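Local coordinates for PA0833-PD protein (Pseudomonas aeruginosa PAO1, PDB 6JFW), which probably binds peptidoglycan through its periplasmic OmpA C-like domain, the part present here, as expected of an outer-membrane protein of the OmpA family, at residues 4-13 / 54-65. Sequence-based numbering, arbitrary orientation.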
ATOM      1  N   LYS A   4       0.349  -2.139 -19.558  1.00 18.93           N
ATOM      2  CA  LYS A   4       0.099  -0.719 -19.771  1.00 23.04           C
ATOM      3  C   LYS A   4      -0.107   0.009 -18.448  1.00 19.74           C
ATOM      4  O   LYS A   4       0.475   1.077 -18.221  1.00 14.08           O
ATOM      5  CB  LYS A   4      -1.105  -0.538 -20.692  1.00 26.74           C
ATOM      6  CG  LYS A   4      -1.243   0.848 -21.283  1.00 30.61           C
ATOM      7  CD  LYS A   4      -2.136   0.811 -22.512  1.00 38.77           C
ATOM      8  CE  LYS A   4      -2.725   2.176 -22.814  1.00 41.10           C
ATOM      9  NZ  LYS A   4      -3.636   2.619 -21.725  1.00 42.26           N
ATOM     10  N   GLN A   5      -0.926  -0.555 -17.557  1.00 13.62           N
ATOM     11  CA  GLN A   5      -1.100   0.064 -16.248  1.00 18.98           C
ATOM     12  C   GLN A   5       0.213   0.097 -15.479  1.00 11.51           C
ATOM     13  O   GLN A   5       0.515   1.087 -14.801  1.00 11.23           O
ATOM     14  CB  GLN A   5      -2.172  -0.664 -15.435  1.00 18.68           C
ATOM     15  CG  GLN A   5      -2.456   0.019 -14.099  1.00 15.89           C
ATOM     16  CD  GLN A   5      -3.581  -0.628 -13.319  1.00 19.35           C
ATOM     17  OE1 GLN A   5      -3.923  -1.788 -13.544  1.00 15.94           O
ATOM     18  NE2 GLN A   5      -4.167   0.127 -12.397  1.00 14.37           N
ATOM     19  N   GLU A   6       1.012  -0.970 -15.577  1.00 12.15           N
ATOM     20  CA  GLU A   6       2.292  -0.992 -14.874  1.00 18.84           C
ATOM     21  C   GLU A   6       3.180   0.160 -15.321  1.00 16.55           C
ATOM     22  O   GLU A   6       3.795   0.844 -14.492  1.00 13.60           O
ATOM     23  CB  GLU A   6       3.012  -2.325 -15.091  1.00 22.46           C
ATOM     24  CG  GLU A   6       4.261  -2.444 -14.222  1.00 19.28           C
ATOM     25  CD  GLU A   6       5.246  -3.494 -14.701  1.00 31.78           C
ATOM     26  OE1 GLU A   6       4.866  -4.344 -15.532  1.00 31.76           O
ATOM     27  OE2 GLU A   6       6.408  -3.462 -14.241  1.00 38.29           O
ATOM     28  N   ALA A   7       3.261   0.394 -16.633  1.00 13.96           N
ATOM     29  CA  ALA A   7       4.084   1.489 -17.135  1.00 17.43           C
ATOM     30  C   ALA A   7       3.520   2.840 -16.717  1.00 16.97           C
ATOM     31  O   ALA A   7       4.278   3.765 -16.400  1.00 20.55           O
ATOM     32  CB  ALA A   7       4.204   1.403 -18.656  1.00 16.97           C
ATOM     33  N   GLU A   8       2.194   2.974 -16.713  1.00 15.34           N
ATOM     34  CA  GLU A   8       1.585   4.214 -16.245  1.00 15.90           C
ATOM     35  C   GLU A   8       1.846   4.431 -14.761  1.00 15.35           C
ATOM     36  O   GLU A   8       2.091   5.562 -14.324  1.00 14.88           O
ATOM     37  CB  GLU A   8       0.087   4.197 -16.533  1.00 22.21           C
ATOM     38  CG  GLU A   8      -0.292   4.760 -17.882  1.00 34.26           C
ATOM     39  CD  GLU A   8      -1.696   4.377 -18.287  1.00 54.85           C
ATOM     40  OE1 GLU A   8      -1.867   3.850 -19.406  1.00 50.61           O
ATOM     41  OE2 GLU A   8      -2.630   4.585 -17.486  1.00 58.45           O
ATOM     42  N   LEU A   9       1.807   3.358 -13.970  1.00 12.48           N
ATOM     43  CA  LEU A   9       2.071   3.487 -12.542  1.00 14.73           C
ATOM     44  C   LEU A   9       3.524   3.855 -12.275  1.00 12.54           C
ATOM     45  O   LEU A   9       3.805   4.704 -11.420  1.00 14.48           O
ATOM     46  CB  LEU A   9       1.695   2.193 -11.822  1.00 10.28           C
ATOM     47  CG  LEU A   9       0.188   2.030 -11.635  1.00 16.39           C
ATOM     48  CD1 LEU A   9      -0.165   0.629 -11.170  1.00 13.50           C
ATOM     49  CD2 LEU A   9      -0.319   3.070 -10.652  1.00 18.69           C
ATOM     50  N   ARG A  10       4.461   3.235 -12.997  1.00 11.02           N
ATOM     51  CA  ARG A  10       5.871   3.566 -12.809  1.00 12.17           C
ATOM     52  C   ARG A  10       6.133   5.039 -13.084  1.00 16.95           C
ATOM     53  O   ARG A  10       6.894   5.688 -12.357  1.00 13.71           O
ATOM     54  CB  ARG A  10       6.748   2.692 -13.705  1.00 15.09           C
ATOM     55  CG  ARG A  10       6.944   1.305 -13.149  1.00 17.15           C
ATOM     56  CD  ARG A  10       7.944   0.480 -13.937  1.00 20.62           C
ATOM     57  NE  ARG A  10       7.820  -0.922 -13.555  1.00 23.68           N
ATOM     58  CZ  ARG A  10       8.307  -1.435 -12.430  1.00 16.90           C
ATOM     59  NH1 ARG A  10       8.973  -0.666 -11.576  1.00 19.08           N
ATOM     60  NH2 ARG A  10       8.128  -2.718 -12.158  1.00 24.68           N
ATOM     61  N   ARG A  11       5.500   5.589 -14.121  1.00 13.58           N
ATOM     62  CA  ARG A  11       5.685   7.002 -14.427  1.00 13.58           C
ATOM     63  C   ARG A  11       5.133   7.882 -13.311  1.00 14.51           C
ATOM     64  O   ARG A  11       5.819   8.786 -12.823  1.00 19.55           O
ATOM     65  CB  ARG A  11       5.022   7.339 -15.762  1.00 21.16           C
ATOM     66  CG  ARG A  11       5.408   8.703 -16.293  1.00 25.04           C
ATOM     67  CD  ARG A  11       5.660   8.667 -17.789  1.00 27.39           C
ATOM     68  NE  ARG A  11       6.180   9.943 -18.272  1.00 32.30           N
ATOM     69  CZ  ARG A  11       7.368  10.099 -18.847  1.00 33.61           C
ATOM     70  NH1 ARG A  11       8.166   9.055 -19.027  1.00 28.49           N
ATOM     71  NH2 ARG A  11       7.756  11.302 -19.248  1.00 29.42           N
ATOM     72  N   GLN A  12       3.894   7.619 -12.884  1.00 18.00           N
ATOM     73  CA  GLN A  12       3.265   8.457 -11.866  1.00 15.41           C
ATOM     74  C   GLN A  12       3.982   8.374 -10.525  1.00 18.69           C
ATOM     75  O   GLN A  12       4.029   9.366  -9.789  1.00 16.96           O
ATOM     76  CB  GLN A  12       1.802   8.061 -11.681  1.00 19.44           C
ATOM     77  CG  GLN A  12       0.884   8.414 -12.829  1.00 24.39           C
ATOM     78  CD  GLN A  12      -0.504   7.847 -12.623  1.00 31.54           C
ATOM     79  OE1 GLN A  12      -0.660   6.667 -12.311  1.00 32.06           O
ATOM     80  NE2 GLN A  12      -1.519   8.688 -12.777  1.00 38.17           N
ATOM     81  N   MET A  13       4.523   7.211 -10.177  1.00 13.75           N
ATOM     82  CA  MET A  13       5.148   7.031  -8.873  1.00 19.48           C
ATOM     83  C   MET A  13       6.616   7.434  -8.854  1.00 18.16           C
ATOM     84  O   MET A  13       7.257   7.318  -7.803  1.00 14.19           O
ATOM     85  CB  MET A  13       5.005   5.577  -8.409  1.00 18.40           C
ATOM     86  CG  MET A  13       3.575   5.159  -8.078  1.00 17.98           C
ATOM     87  SD  MET A  13       2.778   6.193  -6.826  1.00 24.90           S
ATOM     88  CE  MET A  13       1.563   7.062  -7.816  1.00 21.97           C
ATOM     89  N   ASN A  54      -3.220  10.153  -7.705  1.00 12.70           N
ATOM     90  CA  ASN A  54      -2.835   9.526  -8.965  1.00 12.77           C
ATOM     91  C   ASN A  54      -3.166   8.041  -8.966  1.00 15.19           C
ATOM     92  O   ASN A  54      -3.639   7.503  -9.976  1.00 11.34           O
ATOM     93  CB  ASN A  54      -1.345   9.745  -9.226  1.00 14.86           C
ATOM     94  CG  ASN A  54      -1.054  11.103  -9.826  1.00 16.28           C
ATOM     95  OD1 ASN A  54      -1.449  11.390 -10.956  1.00 21.41           O
ATOM     96  ND2 ASN A  54      -0.356  11.948  -9.075  1.00 19.63           N
ATOM     97  N   LEU A  55      -2.919   7.358  -7.845  1.00 13.99           N
ATOM     98  CA  LEU A  55      -3.260   5.942  -7.748  1.00 14.11           C
ATOM     99  C   LEU A  55      -4.752   5.717  -7.952  1.00 13.78           C
ATOM    100  O   LEU A  55      -5.156   4.798  -8.673  1.00 16.85           O
ATOM    101  CB  LEU A  55      -2.821   5.386  -6.393  1.00 16.71           C
ATOM    102  CG  LEU A  55      -1.346   5.020  -6.233  1.00 23.44           C
ATOM    103  CD1 LEU A  55      -1.075   4.479  -4.838  1.00 19.32           C
ATOM    104  CD2 LEU A  55      -0.949   4.006  -7.283  1.00 19.29           C
ATOM    105  N   ALA A  56      -5.587   6.549  -7.321  1.00 12.12           N
ATOM    106  CA  ALA A  56      -7.031   6.394  -7.464  1.00 11.98           C
ATOM    107  C   ALA A  56      -7.466   6.556  -8.915  1.00 15.11           C
ATOM    108  O   ALA A  56      -8.338   5.824  -9.394  1.00 15.34           O
ATOM    109  CB  ALA A  56      -7.758   7.399  -6.569  1.00 12.20           C
ATOM    110  N   ASN A  57      -6.864   7.510  -9.632  1.00 12.41           N
ATOM    111  CA  ASN A  57      -7.203   7.696 -11.039  1.00 13.48           C
ATOM    112  C   ASN A  57      -6.816   6.476 -11.864  1.00 16.49           C
ATOM    113  O   ASN A  57      -7.561   6.062 -12.761  1.00 15.30           O
ATOM    114  CB  ASN A  57      -6.524   8.953 -11.583  1.00 14.19           C
ATOM    115  CG  ASN A  57      -7.096  10.224 -10.993  1.00 18.72           C
ATOM    116  OD1 ASN A  57      -8.219  10.234 -10.487  1.00 20.59           O
ATOM    117  ND2 ASN A  57      -6.329  11.306 -11.056  1.00 19.70           N
ATOM    118  N   SER A  58      -5.657   5.882 -11.572  1.00 13.29           N
ATOM    119  CA  SER A  58      -5.242   4.677 -12.283  1.00 11.83           C
ATOM    120  C   SER A  58      -6.205   3.525 -12.019  1.00 14.64           C
ATOM    121  O   SER A  58      -6.650   2.848 -12.954  1.00 16.37           O
ATOM    122  CB  SER A  58      -3.821   4.290 -11.873  1.00 14.41           C
ATOM    123  OG  SER A  58      -3.430   3.078 -12.495  1.00 17.62           O
ATOM    124  N   PHE A  59      -6.539   3.290 -10.746  1.00 14.16           N
ATOM    125  CA  PHE A  59      -7.458   2.207 -10.406  1.00 18.92           C
ATOM    126  C   PHE A  59      -8.811   2.402 -11.080  1.00 18.82           C
ATOM    127  O   PHE A  59      -9.416   1.440 -11.567  1.00 18.30           O
ATOM    128  CB  PHE A  59      -7.645   2.115  -8.887  1.00 13.95           C
ATOM    129  CG  PHE A  59      -6.369   1.896  -8.110  1.00 15.18           C
ATOM    130  CD1 PHE A  59      -5.224   1.404  -8.717  1.00 18.62           C
ATOM    131  CD2 PHE A  59      -6.332   2.175  -6.753  1.00 18.31           C
ATOM    132  CE1 PHE A  59      -4.064   1.207  -7.984  1.00 16.25           C
ATOM    133  CE2 PHE A  59      -5.180   1.980  -6.017  1.00 18.51           C
ATOM    134  CZ  PHE A  59      -4.044   1.495  -6.632  1.00 15.10           C
ATOM    135  N   LYS A  60      -9.306   3.643 -11.107  1.00 16.63           N
ATOM    136  CA  LYS A  60     -10.582   3.925 -11.758  1.00 21.27           C
ATOM    137  C   LYS A  60     -10.519   3.669 -13.255  1.00 20.40           C
ATOM    138  O   LYS A  60     -11.513   3.243 -13.854  1.00 25.18           O
ATOM    139  CB  LYS A  60     -10.999   5.371 -11.500  1.00 21.69           C
ATOM    140  CG  LYS A  60     -11.753   5.574 -10.207  1.00 23.82           C
ATOM    141  CD  LYS A  60     -12.698   6.761 -10.308  1.00 32.93           C
ATOM    142  CE  LYS A  60     -11.934   8.072 -10.272  1.00 38.36           C
ATOM    143  NZ  LYS A  60     -10.729   7.961  -9.401  1.00 31.44           N
ATOM    144  N   GLN A  61      -9.369   3.929 -13.869  1.00 19.50           N
ATOM    145  CA  GLN A  61      -9.228   3.769 -15.310  1.00 23.33           C
ATOM    146  C   GLN A  61      -9.066   2.305 -15.698  1.00 25.42           C
ATOM    147  O   GLN A  61      -9.640   1.858 -16.698  1.00 23.01           O
ATOM    148  CB  GLN A  61      -8.037   4.594 -15.790  1.00 21.51           C
ATOM    149  CG  GLN A  61      -7.934   4.768 -17.281  1.00 31.05           C
ATOM    150  CD  GLN A  61      -6.614   5.392 -17.671  1.00 39.09           C
ATOM    151  OE1 GLN A  61      -5.636   4.692 -17.923  1.00 49.97           O
ATOM    152  NE2 GLN A  61      -6.571   6.718 -17.699  1.00 50.33           N
ATOM    153  N   TYR A  62      -8.299   1.543 -14.921  1.00 20.92           N
ATOM    154  CA  TYR A  62      -8.052   0.126 -15.197  1.00 18.41           C
ATOM    155  C   TYR A  62      -8.965  -0.700 -14.300  1.00 21.88           C
ATOM    156  O   TYR A  62      -8.631  -1.019 -13.159  1.00 24.00           O
ATOM    157  CB  TYR A  62      -6.584  -0.209 -14.996  1.00 15.47           C
ATOM    158  CG  TYR A  62      -5.755   0.472 -16.036  1.00 23.66           C
ATOM    159  CD1 TYR A  62      -5.758   0.016 -17.343  1.00 24.68           C
ATOM    160  CD2 TYR A  62      -5.019   1.604 -15.732  1.00 20.98           C
ATOM    161  CE1 TYR A  62      -5.027   0.645 -18.312  1.00 20.17           C
ATOM    162  CE2 TYR A  62      -4.278   2.238 -16.694  1.00 26.01           C
ATOM    163  CZ  TYR A  62      -4.289   1.754 -17.987  1.00 28.33           C
ATOM    164  OH  TYR A  62      -3.563   2.369 -18.974  1.00 26.37           O
ATOM    165  N   ASN A  63     -10.119  -1.063 -14.845  1.00 23.41           N
ATOM    166  CA  ASN A  63     -11.204  -1.626 -14.055  1.00 34.35           C
ATOM    167  C   ASN A  63     -11.131  -3.138 -13.900  1.00 31.38           C
ATOM    168  O   ASN A  63     -11.901  -3.696 -13.110  1.00 34.71           O
ATOM    169  CB  ASN A  63     -12.550  -1.233 -14.682  1.00 33.76           C
ATOM    170  CG  ASN A  63     -12.671  -1.661 -16.135  1.00 45.74           C
ATOM    171  OD1 ASN A  63     -12.549  -0.846 -17.050  1.00 58.89           O
ATOM    172  ND2 ASN A  63     -12.928  -2.942 -16.351  1.00 48.39           N
ATOM    173  N   GLN A  64     -10.221  -3.816 -14.593  1.00 30.01           N
ATOM    174  CA  GLN A  64     -10.231  -5.281 -14.647  1.00 29.74           C
ATOM    175  C   GLN A  64      -9.229  -5.907 -13.683  1.00 30.28           C
ATOM    176  O   GLN A  64      -8.503  -6.831 -14.045  1.00 30.50           O
ATOM    177  CB  GLN A  64      -9.968  -5.756 -16.069  1.00 40.20           C
ATOM    178  CG  GLN A  64     -10.962  -5.241 -17.082  1.00 51.03           C
ATOM    179  CD  GLN A  64     -11.520  -6.338 -17.964  1.00 59.69           C
ATOM    180  OE1 GLN A  64     -10.846  -7.320 -18.244  1.00 66.46           O
ATOM    181  NE2 GLN A  64     -12.761  -6.176 -18.395  1.00 59.58           N
ATOM    182  N   ASN A  65      -9.177  -5.425 -12.444  1.00 20.76           N
ATOM    183  CA  ASN A  65      -8.425  -6.124 -11.413  1.00 19.35           C
ATOM    184  C   ASN A  65      -9.059  -5.849 -10.059  1.00 19.09           C
ATOM    185  O   ASN A  65      -9.815  -4.890  -9.888  1.00 21.05           O
ATOM    186  CB  ASN A  65      -6.935  -5.736 -11.415  1.00 17.72           C
ATOM    187  CG  ASN A  65      -6.706  -4.236 -11.416  1.00 23.17           C
ATOM    188  OD1 ASN A  65      -7.342  -3.491 -10.672  1.00 19.57           O
ATOM    189  ND2 ASN A  65      -5.774  -3.787 -12.250  1.00 21.77           N
TER
HETATM  190  O   HOH W   1      -6.656  -0.987 -11.236  1.00 17.51           O
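Q5 lays its aliphatic part over one face of the Y62 ring, Q5 CB standing 3.7 Å from the centroid of the Y62 ring and almost above it. With CG anti to the backbone N (chi1 -176°) and the chain extended, the Q5 amide runs on past Y62 CB toward the 54-61 helix. There Q5 NE2 donates a nearly straight hydrogen bond to S58 OG (3.0 Å, 163°), close to the amide plane, and a second one to a water. That water donates to Y62 O and N65 OD1, while N65 ND2 reaches Q5 OE1 in a weak bond (3.0 Å), the two amides nearly coplanar. The buried Q5 amide is held firmly through NE2 and more loosely through OE1. At the phenol end K4 NZ donates to Y62 OH (2.8 Å), although the modelled position of that hydroxyl, crowded by E8, is doubtful. Farther along, L9 CD2 meets L55 CD2 at 3.6 Å, and M13 CE rests on L55 CG (3.9 Å). Behind this layer, L137 of strand 132-139 touches Q5 and L9. Segments 4-12 and 54-61 run antiparallel (169°), packing helix 3-12 against helix 49-61 on the mixed sheet of the OmpA C-like alpha/beta fold.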